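PDB 2XTS: sulfite dehydrogenase from Paracoccus pantotrophus, which oxidises protein-bound sulfane sulfur at a molybdenum cofactor, as the molybdenum-carrying partner of a heme c cytochrome in the sulfane dehydrogenase complex SoxCD. Local coordinates for residues H25-P30 / A202-H207; P57-E62 / P273-R278; P110-T115 / D191-F196. All blocks are in the same frame, centred on the assembly; numbering follows the deposited sequence.

Contact 1 (H25-P30 / A202-H207). With MTE (phosphonic acidmono-(2-amino-5,6-dimercapto-4-oxo-3,7,8a,9,10,10a-hexahydro-4H-8-oxa-1,3,9,10-tetraaza-anthracen-7-ylmethyl)ester), chain E.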
loop_
_atom_site.group_PDB
_atom_site.type_symbol
_atom_site.label_atom_id
_atom_site.label_comp_id
_atom_site.label_asym_id
_atom_site.label_seq_id
_atom_site.Cartn_x
_atom_site.Cartn_y
_atom_site.Cartn_z
ATOM N N HIS A 25 9.827 -13.672 9.018
ATOM C CA HIS A 25 8.440 -13.356 8.632
ATOM C C HIS A 25 8.318 -13.181 7.124
ATOM O O HIS A 25 8.561 -12.091 6.600
ATOM C CB HIS A 25 7.985 -12.077 9.337
ATOM C CG HIS A 25 8.102 -12.149 10.823
ATOM N ND1 HIS A 25 7.293 -12.960 11.587
ATOM C CD2 HIS A 25 8.973 -11.562 11.679
ATOM C CE1 HIS A 25 7.642 -12.846 12.857
ATOM N NE2 HIS A 25 8.653 -12.001 12.940
ATOM N N PRO A 26 7.955 -14.260 6.410
ATOM C CA PRO A 26 7.847 -14.138 4.971
ATOM C C PRO A 26 6.802 -13.132 4.491
ATOM O O PRO A 26 6.970 -12.527 3.430
ATOM C CB PRO A 26 7.540 -15.572 4.533
ATOM C CG PRO A 26 8.220 -16.397 5.535
ATOM C CD PRO A 26 7.963 -15.670 6.835
ATOM N N TYR A 27 5.724 -12.979 5.242
ATOM C CA TYR A 27 4.711 -11.977 4.957
ATOM C C TYR A 27 4.330 -11.355 6.308
ATOM O O TYR A 27 3.686 -11.994 7.156
ATOM C CB TYR A 27 3.487 -12.554 4.239
ATOM C CG TYR A 27 2.710 -11.458 3.540
ATOM C CD1 TYR A 27 1.953 -10.538 4.264
ATOM C CD2 TYR A 27 2.793 -11.279 2.167
ATOM C CE1 TYR A 27 1.276 -9.511 3.648
ATOM C CE2 TYR A 27 2.125 -10.257 1.528
ATOM C CZ TYR A 27 1.362 -9.363 2.274
ATOM O OH TYR A 27 0.695 -8.319 1.707
ATOM N N GLY A 28 4.789 -10.126 6.528
ATOM C CA GLY A 28 4.706 -9.485 7.831
ATOM C C GLY A 28 3.438 -8.721 8.088
ATOM O O GLY A 28 2.676 -8.410 7.194
ATOM N N LEU A 29 3.252 -8.434 9.364
ATOM C CA LEU A 29 2.191 -7.615 9.916
ATOM C C LEU A 29 2.782 -6.429 10.674
ATOM O O LEU A 29 3.962 -6.418 10.986
ATOM C CB LEU A 29 1.357 -8.478 10.878
ATOM C CG LEU A 29 0.370 -9.453 10.228
ATOM C CD1 LEU A 29 -0.214 -10.437 11.232
ATOM C CD2 LEU A 29 -0.740 -8.691 9.489
ATOM N N PRO A 30 1.953 -5.419 10.972
ATOM C CA PRO A 30 2.405 -4.323 11.822
ATOM C C PRO A 30 3.002 -4.729 13.160
ATOM O O PRO A 30 2.637 -5.771 13.708
ATOM C CB PRO A 30 1.132 -3.511 12.044
ATOM C CG PRO A 30 0.302 -3.804 10.812
ATOM C CD PRO A 30 0.561 -5.239 10.547
ATOM N N ALA A 202 -2.615 -9.135 -5.283
ATOM C CA ALA A 202 -3.995 -9.516 -5.531
ATOM C C ALA A 202 -4.927 -8.853 -4.540
ATOM O O ALA A 202 -4.551 -8.597 -3.392
ATOM C CB ALA A 202 -4.169 -11.022 -5.490
ATOM N N LEU A 203 -6.151 -8.586 -4.971
ATOM C CA LEU A 203 -7.185 -8.162 -4.052
ATOM C C LEU A 203 -7.238 -9.102 -2.853
ATOM O O LEU A 203 -7.056 -10.308 -2.982
ATOM C CB LEU A 203 -8.534 -8.262 -4.742
ATOM C CG LEU A 203 -8.807 -7.452 -6.001
ATOM C CD1 LEU A 203 -10.143 -7.744 -6.583
ATOM C CD2 LEU A 203 -8.743 -6.001 -5.635
ATOM N N ARG A 204 -7.517 -8.543 -1.682
ATOM C CA ARG A 204 -7.788 -9.370 -0.507
ATOM C C ARG A 204 -9.126 -10.097 -0.691
ATOM O O ARG A 204 -9.998 -9.684 -1.467
ATOM C CB ARG A 204 -7.756 -8.494 0.754
ATOM C CG ARG A 204 -6.438 -7.793 0.987
ATOM C CD ARG A 204 -5.278 -8.771 1.069
ATOM N NE ARG A 204 -3.950 -8.198 1.282
ATOM C CZ ARG A 204 -3.446 -7.909 2.484
ATOM N NH1 ARG A 204 -4.197 -7.984 3.575
ATOM N NH2 ARG A 204 -2.199 -7.476 2.586
ATOM N N LYS A 205 -9.268 -11.218 0.012
ATOM C CA LYS A 205 -10.488 -12.003 -0.055
ATOM C C LYS A 205 -11.720 -11.127 0.124
ATOM O O LYS A 205 -12.669 -11.165 -0.673
ATOM C CB LYS A 205 -10.478 -13.079 1.016
ATOM C CG LYS A 205 -11.723 -13.947 1.062
ATOM C CD LYS A 205 -11.598 -15.017 2.135
ATOM C CE LYS A 205 -12.864 -15.775 2.379
ATOM N NZ LYS A 205 -12.614 -16.777 3.453
ATOM N N GLU A 206 -11.675 -10.308 1.170
ATOM C CA GLU A 206 -12.782 -9.483 1.580
ATOM C C GLU A 206 -13.041 -8.297 0.674
ATOM O O GLU A 206 -14.087 -7.662 0.780
ATOM C CB GLU A 206 -12.566 -9.018 3.034
ATOM C CG GLU A 206 -11.367 -8.117 3.305
ATOM C CD GLU A 206 -10.063 -8.835 3.592
ATOM O OE1 GLU A 206 -9.850 -10.000 3.184
ATOM O OE2 GLU A 206 -9.222 -8.188 4.250
ATOM N N HIS A 207 -12.088 -8.020 -0.214
ATOM C CA HIS A 207 -12.192 -6.941 -1.201
ATOM C C HIS A 207 -12.476 -7.454 -2.611
ATOM O O HIS A 207 -12.383 -6.718 -3.576
ATOM C CB HIS A 207 -10.938 -6.066 -1.189
ATOM C CG HIS A 207 -10.648 -5.440 0.140
ATOM N ND1 HIS A 207 -9.363 -5.280 0.627
ATOM C CD2 HIS A 207 -11.482 -4.911 1.066
ATOM C CE1 HIS A 207 -9.433 -4.702 1.820
ATOM N NE2 HIS A 207 -10.703 -4.450 2.095
HETATM N N1 MTE E . -19.981 -6.737 -4.133
HETATM C C2 MTE E . -20.601 -7.875 -3.837
HETATM N N2 MTE E . -20.528 -8.899 -4.713
HETATM N N3 MTE E . -21.275 -8.044 -2.684
HETATM C C4 MTE E . -21.385 -7.058 -1.747
HETATM O O4 MTE E . -22.018 -7.299 -0.698
HETATM N N5 MTE E . -20.860 -4.666 -1.200
HETATM C C6 MTE E . -20.693 -3.420 -1.912
HETATM C C7 MTE E . -19.475 -3.363 -2.821
HETATM N N8 MTE E . -19.432 -4.527 -3.666
HETATM C C9 MTE E . -20.760 -5.778 -2.015
HETATM C C10 MTE E . -20.045 -5.661 -3.292
HETATM C "C1'" MTE E . -20.676 -2.209 -0.997
HETATM S "S1'" MTE E . -22.183 -1.659 -0.299
HETATM C "C2'" MTE E . -19.545 -1.498 -0.774
HETATM S "S2'" MTE E . -19.549 -0.023 0.109
HETATM C "C3'" MTE E . -18.237 -1.992 -1.354
HETATM O "O3'" MTE E . -18.319 -3.270 -2.006
HETATM C "C4'" MTE E . -17.209 -2.154 -0.250
HETATM O "O4'" MTE E . -15.949 -2.540 -0.817
HETATM P P MTE E . -14.883 -3.163 0.205
HETATM O O1P MTE E . -14.688 -1.968 1.186
HETATM O O2P MTE E . -15.471 -4.329 0.931
HETATM O O3P MTE E . -13.663 -3.414 -0.612
#
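Tyr27 and Arg204 bring the N-terminal arm of the chain up to the loop that follows strand 201-202 in the molybdopterin-binding domain of this sulfite oxidase-type fold. The meeting is small and polar. The two side chains come from opposite directions, and the phenol hydroxyl OH of Tyr27 lies 3.1 Å from NH2 of Arg204, with ring and guanidinium planes turned 72° apart. A shared carboxylate explains the pairing: Glu201 accepts a hydrogen bond from the tyrosine hydroxyl on OE1 and forms a salt bridge through OE2 with Arg204 NH2. A tyrosine suits the arm because its long rigid ring carries a hydroxyl across the gap; CG sits anti to the backbone N (chi1 -160°), which sends the ring towards 202-207. Arginine suits the other side, since its chain bends at chi2 and then runs on towards the tyrosine, bringing its N-H groups there; NH1 also makes a weak hydrogen bond to Gly28 O of the second subunit. Backbone bonding shapes the rest of the loop. His207 N donates to Arg204 O at 3.0 Å, closing a short 3-10 turn over Lys205 and Glu206. This turn presents the cofactor side of the loop, where His207 CD2 comes within 3.1 Å of the phosphate oxygen O3P of MTE.

Contact 2 (P57-E62 / P273-R278)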
loop_
_atom_site.group_PDB
_atom_site.type_symbol
_atom_site.label_atom_id
_atom_site.label_comp_id
_atom_site.label_asym_id
_atom_site.label_seq_id
_atom_site.Cartn_x
_atom_site.Cartn_y
_atom_site.Cartn_z
ATOM N N PRO A 57 -9.304 2.640 9.923
ATOM C CA PRO A 57 -8.763 3.506 10.988
ATOM C C PRO A 57 -8.146 4.785 10.439
ATOM O O PRO A 57 -6.980 5.054 10.686
ATOM C CB PRO A 57 -7.720 2.613 11.661
ATOM C CG PRO A 57 -7.236 1.748 10.578
ATOM C CD PRO A 57 -8.474 1.427 9.760
ATOM N N ILE A 58 -8.963 5.604 9.775
ATOM C CA ILE A 58 -8.461 6.825 9.167
ATOM C C ILE A 58 -7.958 7.868 10.162
ATOM O O ILE A 58 -7.286 8.774 9.771
ATOM C CB ILE A 58 -9.488 7.452 8.197
ATOM C CG1 ILE A 58 -10.793 7.837 8.906
ATOM C CG2 ILE A 58 -9.732 6.530 6.988
ATOM C CD1 ILE A 58 -11.644 8.800 8.122
ATOM N N HIS A 59 -8.302 7.769 11.441
ATOM C CA HIS A 59 -7.719 8.654 12.439
ATOM C C HIS A 59 -6.214 8.500 12.549
ATOM O O HIS A 59 -5.528 9.441 12.890
ATOM C CB HIS A 59 -8.371 8.393 13.786
ATOM C CG HIS A 59 -8.095 7.034 14.335
ATOM N ND1 HIS A 59 -8.540 5.891 13.714
ATOM C CD2 HIS A 59 -7.510 6.640 15.494
ATOM C CE1 HIS A 59 -8.186 4.843 14.427
ATOM N NE2 HIS A 59 -7.564 5.266 15.520
ATOM N N ALA A 60 -5.716 7.288 12.322
ATOM C CA ALA A 60 -4.317 6.947 12.609
ATOM C C ALA A 60 -3.439 6.916 11.380
ATOM O O ALA A 60 -2.227 6.898 11.501
ATOM C CB ALA A 60 -4.234 5.605 13.327
ATOM N N LEU A 61 -4.042 6.909 10.206
ATOM C CA LEU A 61 -3.311 6.837 8.959
ATOM C C LEU A 61 -2.803 8.209 8.534
ATOM O O LEU A 61 -3.288 9.223 8.980
ATOM C CB LEU A 61 -4.168 6.208 7.867
ATOM C CG LEU A 61 -4.690 4.805 8.142
ATOM C CD1 LEU A 61 -5.659 4.377 7.058
ATOM C CD2 LEU A 61 -3.606 3.745 8.353
ATOM N N GLU A 62 -1.835 8.216 7.632
ATOM C CA GLU A 62 -1.354 9.428 6.971
ATOM C C GLU A 62 -1.273 9.172 5.465
ATOM O O GLU A 62 -1.595 8.078 4.976
ATOM C CB GLU A 62 -0.007 9.921 7.557
ATOM C CG GLU A 62 -0.122 11.164 8.415
ATOM C CD GLU A 62 -0.335 12.446 7.661
ATOM O OE1 GLU A 62 -0.439 13.491 8.337
ATOM O OE2 GLU A 62 -0.408 12.446 6.418
ATOM N N PRO A 273 -11.645 12.787 17.687
ATOM C CA PRO A 273 -11.943 12.198 19.003
ATOM C C PRO A 273 -11.024 11.064 19.462
ATOM O O PRO A 273 -10.770 10.948 20.653
ATOM C CB PRO A 273 -13.386 11.712 18.847
ATOM C CG PRO A 273 -13.970 12.714 17.869
ATOM C CD PRO A 273 -12.859 12.970 16.868
ATOM N N GLN A 274 -10.539 10.239 18.538
ATOM C CA GLN A 274 -9.606 9.172 18.863
ATOM C C GLN A 274 -8.164 9.650 18.917
ATOM O O GLN A 274 -7.286 8.840 19.181
ATOM C CB GLN A 274 -9.693 8.068 17.798
ATOM C CG GLN A 274 -11.016 7.322 17.729
ATOM C CD GLN A 274 -11.197 6.662 16.385
ATOM O OE1 GLN A 274 -11.388 7.349 15.378
ATOM N NE2 GLN A 274 -11.108 5.320 16.347
ATOM N N VAL A 275 -7.902 10.913 18.585
ATOM C CA VAL A 275 -6.560 11.479 18.532
ATOM C C VAL A 275 -6.557 12.797 19.325
ATOM O O VAL A 275 -6.496 13.901 18.769
ATOM C CB VAL A 275 -6.096 11.740 17.079
ATOM C CG1 VAL A 275 -4.603 12.116 17.054
ATOM C CG2 VAL A 275 -6.362 10.556 16.188
ATOM N N PRO A 276 -6.683 12.693 20.647
ATOM C CA PRO A 276 -6.630 13.888 21.491
ATOM C C PRO A 276 -5.277 14.563 21.481
ATOM O O PRO A 276 -4.270 13.927 21.159
ATOM C CB PRO A 276 -6.900 13.324 22.880
ATOM C CG PRO A 276 -6.397 11.933 22.810
ATOM C CD PRO A 276 -6.787 11.474 21.452
ATOM N N ILE A 277 -5.263 15.846 21.817
ATOM C CA ILE A 277 -4.020 16.580 21.961
ATOM C C ILE A 277 -3.517 16.356 23.375
ATOM O O ILE A 277 -4.120 16.857 24.316
ATOM C CB ILE A 277 -4.213 18.081 21.714
ATOM C CG1 ILE A 277 -4.947 18.331 20.397
ATOM C CG2 ILE A 277 -2.853 18.783 21.750
ATOM C CD1 ILE A 277 -5.315 19.800 20.204
ATOM N N ARG A 278 -2.473 15.555 23.546
ATOM C CA ARG A 278 -1.922 15.258 24.871
ATOM C C ARG A 278 -0.621 15.989 25.139
ATOM O O ARG A 278 -0.083 15.891 26.235
ATOM C CB ARG A 278 -1.669 13.755 25.032
ATOM C CG ARG A 278 -2.888 12.855 24.936
ATOM C CD ARG A 278 -2.458 11.457 25.348
ATOM N NE ARG A 278 -3.545 10.521 25.639
ATOM C CZ ARG A 278 -4.004 9.592 24.801
ATOM N NH1 ARG A 278 -3.534 9.479 23.561
ATOM N NH2 ARG A 278 -4.961 8.778 25.205
#
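The imidazole of His59 is sandwiched between the methyl group of its own neighbour Ala60 and the side-chain amide of Gln274. Ala60 CB stands 4.0 Å above the centre of one face, while Gln274 NE2 lies over the centre of the opposite face at a height of 3.5 Å. Ring and amide are stacked, their planes 21° apart, and the amide oxygen OE1 sits 3.5 Å from His59 CG. At the edge, near the ring plane, Val275 CG2 packs 3.8 Å from His59 CB. Flat polar groups suit this seam: each offers a face for packing and keeps its N-H groups for partners around it. The contact joins the loop between strands 52-53 and 74-75 to a loop of the C-terminal dimerisation domain, whose family has an immunoglobulin-like E-set fold. The cytochrome chain meets the same seam: His59 NE2 bonds to Gly194 O of the cytochrome, and Gln274 NE2 to Gln137 OE1 and to Ala193 O of the cytochrome. An alanine in place of His59 would probably open a gap between Ala60 and the Gln274 amide, leaving the cytochrome carbonyl without its mate. Val275 CG2 also touches the backbone, 3.6 Å from His59 O.

Contact 3 (P110-T115 / D191-F196)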
loop_
_atom_site.group_PDB
_atom_site.type_symbol
_atom_site.label_atom_id
_atom_site.label_comp_id
_atom_site.label_asym_id
_atom_site.label_seq_id
_atom_site.Cartn_x
_atom_site.Cartn_y
_atom_site.Cartn_z
ATOM N N PRO A 110 -4.922 -6.290 -22.412
ATOM C CA PRO A 110 -4.153 -5.090 -22.095
ATOM C C PRO A 110 -4.599 -4.489 -20.764
ATOM O O PRO A 110 -5.796 -4.369 -20.492
ATOM C CB PRO A 110 -4.456 -4.168 -23.278
ATOM C CG PRO A 110 -4.690 -5.122 -24.416
ATOM C CD PRO A 110 -5.461 -6.256 -23.789
ATOM N N ARG A 111 -3.628 -4.075 -19.958
ATOM C CA ARG A 111 -3.884 -3.584 -18.609
ATOM C C ARG A 111 -3.835 -2.083 -18.474
ATOM O O ARG A 111 -3.156 -1.414 -19.229
ATOM C CB ARG A 111 -2.883 -4.196 -17.634
ATOM C CG ARG A 111 -2.979 -5.712 -17.587
ATOM C CD ARG A 111 -1.940 -6.346 -16.680
ATOM N NE ARG A 111 -1.990 -7.793 -16.818
ATOM C CZ ARG A 111 -1.061 -8.635 -16.385
ATOM N NH1 ARG A 111 -0.028 -8.198 -15.675
ATOM N NH2 ARG A 111 -1.204 -9.915 -16.635
ATOM N N THR A 112 -4.595 -1.582 -17.516
ATOM C CA THR A 112 -4.619 -0.178 -17.162
ATOM C C THR A 112 -4.528 -0.072 -15.638
ATOM O O THR A 112 -4.607 -1.057 -14.924
ATOM C CB THR A 112 -5.934 0.487 -17.613
ATOM O OG1 THR A 112 -7.035 -0.246 -17.072
ATOM C CG2 THR A 112 -6.033 0.549 -19.143
ATOM N N THR A 113 -4.383 1.153 -15.157
ATOM C CA THR A 113 -4.314 1.433 -13.747
ATOM C C THR A 113 -5.129 2.661 -13.396
ATOM O O THR A 113 -5.272 3.579 -14.199
ATOM C CB THR A 113 -2.852 1.612 -13.271
ATOM O OG1 THR A 113 -2.809 1.733 -11.840
ATOM C CG2 THR A 113 -2.226 2.838 -13.863
ATOM N N THR A 114 -5.665 2.680 -12.184
ATOM C CA THR A 114 -6.175 3.917 -11.616
ATOM C C THR A 114 -6.008 3.847 -10.119
ATOM O O THR A 114 -5.954 2.768 -9.558
ATOM C CB THR A 114 -7.656 4.144 -11.982
ATOM O OG1 THR A 114 -8.004 5.504 -11.721
ATOM C CG2 THR A 114 -8.558 3.242 -11.173
ATOM N N THR A 115 -5.880 5.008 -9.510
ATOM C CA THR A 115 -5.874 5.154 -8.062
ATOM C C THR A 115 -7.175 5.860 -7.704
ATOM O O THR A 115 -7.470 6.928 -8.209
ATOM C CB THR A 115 -4.647 5.942 -7.599
ATOM O OG1 THR A 115 -3.522 5.185 -8.002
ATOM C CG2 THR A 115 -4.628 6.096 -6.097
ATOM N N ASP A 191 -14.222 4.801 -17.664
ATOM C CA ASP A 191 -13.137 4.434 -16.764
ATOM C C ASP A 191 -13.457 3.298 -15.796
ATOM O O ASP A 191 -12.756 3.113 -14.810
ATOM C CB ASP A 191 -12.650 5.666 -15.994
ATOM C CG ASP A 191 -13.717 6.294 -15.121
ATOM O OD1 ASP A 191 -14.894 5.860 -15.172
ATOM O OD2 ASP A 191 -13.370 7.250 -14.391
ATOM N N VAL A 192 -14.491 2.518 -16.065
ATOM C CA VAL A 192 -14.759 1.343 -15.216
ATOM C C VAL A 192 -13.752 0.247 -15.567
ATOM O O VAL A 192 -13.545 -0.065 -16.733
ATOM C CB VAL A 192 -16.210 0.800 -15.306
ATOM C CG1 VAL A 192 -16.431 -0.389 -14.362
ATOM C CG2 VAL A 192 -17.205 1.907 -14.981
ATOM N N MET A 193 -13.156 -0.330 -14.540
ATOM C CA MET A 193 -12.129 -1.354 -14.667
ATOM C C MET A 193 -12.566 -2.624 -13.949
ATOM O O MET A 193 -13.224 -2.566 -12.903
ATOM C CB MET A 193 -10.823 -0.818 -14.039
ATOM C CG MET A 193 -9.682 -1.814 -13.868
ATOM S SD MET A 193 -8.424 -1.289 -12.708
ATOM C CE MET A 193 -7.923 0.225 -13.513
ATOM N N LEU A 194 -12.193 -3.772 -14.505
ATOM C CA LEU A 194 -12.148 -5.025 -13.773
ATOM C C LEU A 194 -10.748 -5.147 -13.189
ATOM O O LEU A 194 -9.777 -5.399 -13.913
ATOM C CB LEU A 194 -12.490 -6.211 -14.693
ATOM C CG LEU A 194 -12.584 -7.576 -14.023
ATOM C CD1 LEU A 194 -13.812 -7.646 -13.113
ATOM C CD2 LEU A 194 -12.562 -8.690 -15.066
ATOM N N ALA A 195 -10.658 -4.959 -11.878
ATOM C CA ALA A 195 -9.376 -4.903 -11.180
ATOM C C ALA A 195 -9.027 -6.243 -10.588
ATOM O O ALA A 195 -9.871 -6.919 -10.027
ATOM C CB ALA A 195 -9.433 -3.871 -10.081
ATOM N N PHE A 196 -7.758 -6.618 -10.716
ATOM C CA PHE A 196 -7.223 -7.829 -10.079
ATOM C C PHE A 196 -6.177 -7.532 -9.038
ATOM O O PHE A 196 -5.958 -8.361 -8.136
ATOM C CB PHE A 196 -6.539 -8.781 -11.068
ATOM C CG PHE A 196 -7.146 -8.818 -12.415
ATOM C CD1 PHE A 196 -8.494 -9.165 -12.565
ATOM C CD2 PHE A 196 -6.395 -8.532 -13.547
ATOM C CE1 PHE A 196 -9.076 -9.192 -13.821
ATOM C CE2 PHE A 196 -6.975 -8.567 -14.806
ATOM C CZ PHE A 196 -8.316 -8.898 -14.940
#
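Met193 carries this contact, its terminal methyl group resting on the Thr113-Thr114 peptide link between the side chains of Thr112 and Thr114. The second segment begins with Asp191, whose carboxylate turns to Lys187 in a salt bridge. Val192 then leads into strand 193-196 and packs on Leu153 of helix 153-160. At Met193 the side chain points toward 110-115 and runs out extended, a chi1 of 171° swinging CG away from its own N, until a bend at chi3 (-60°) turns CE onto the threonine strand. There CE settles 3.6 Å from Thr114 N and 3.7 Å from Thr113 C. Thr112 and Thr114, pointing toward Met193, flank it: Thr112 OG1 is 3.7 Å from CE and Thr114 CG2 is 3.9 Å from it. Methionine fits because it is long, flexible and nonpolar, able to span the segments 112-115 and 193-196, whose axes come to 8.6 Å. Threonine, beta-branched, favours strand geometry and offers methyl as well as hydroxyl; Thr113 faces the other way and gives OG1 to Tyr148 O. Leu194 and Ala195 follow, packing on strand 212-214. Phe196 again points toward 110-115 without touching it, and its ring meets Phe103 edge-to-face. The two strands are not neighbours; each pairs antiparallel with strand 143-152. The 88° between the segment axes is consistent with a strongly twisted or curled antiparallel sheet in the molybdopterin-binding domain, two strands of one sheet turned nearly at right angles with Met193 between them.

From the N terminus, the chain lays down 25-30 in an extended arm, then 57-62, then strand segment 110-115, before any contact closes. Contact 3 closes first, at 191-196, drawing a loop entirely within the molybdopterin-binding domain. A few residues later 202-207 closes contact 1 and brings the arm onto that domain. Contact 2 closes last, at 273-278, tying the loop before strand 74-75 to the dimerisation domain. Contacts 1 and 2 therefore cross, and both enclose contact 3. Contacts 1 and 3 meet directly, Leu203 N lying 3.2 Å from Phe196 O in a probable hydrogen bond, whereas contacts 2 and 3 lie on opposite sides of the chain's centre. All three touch the second subunit.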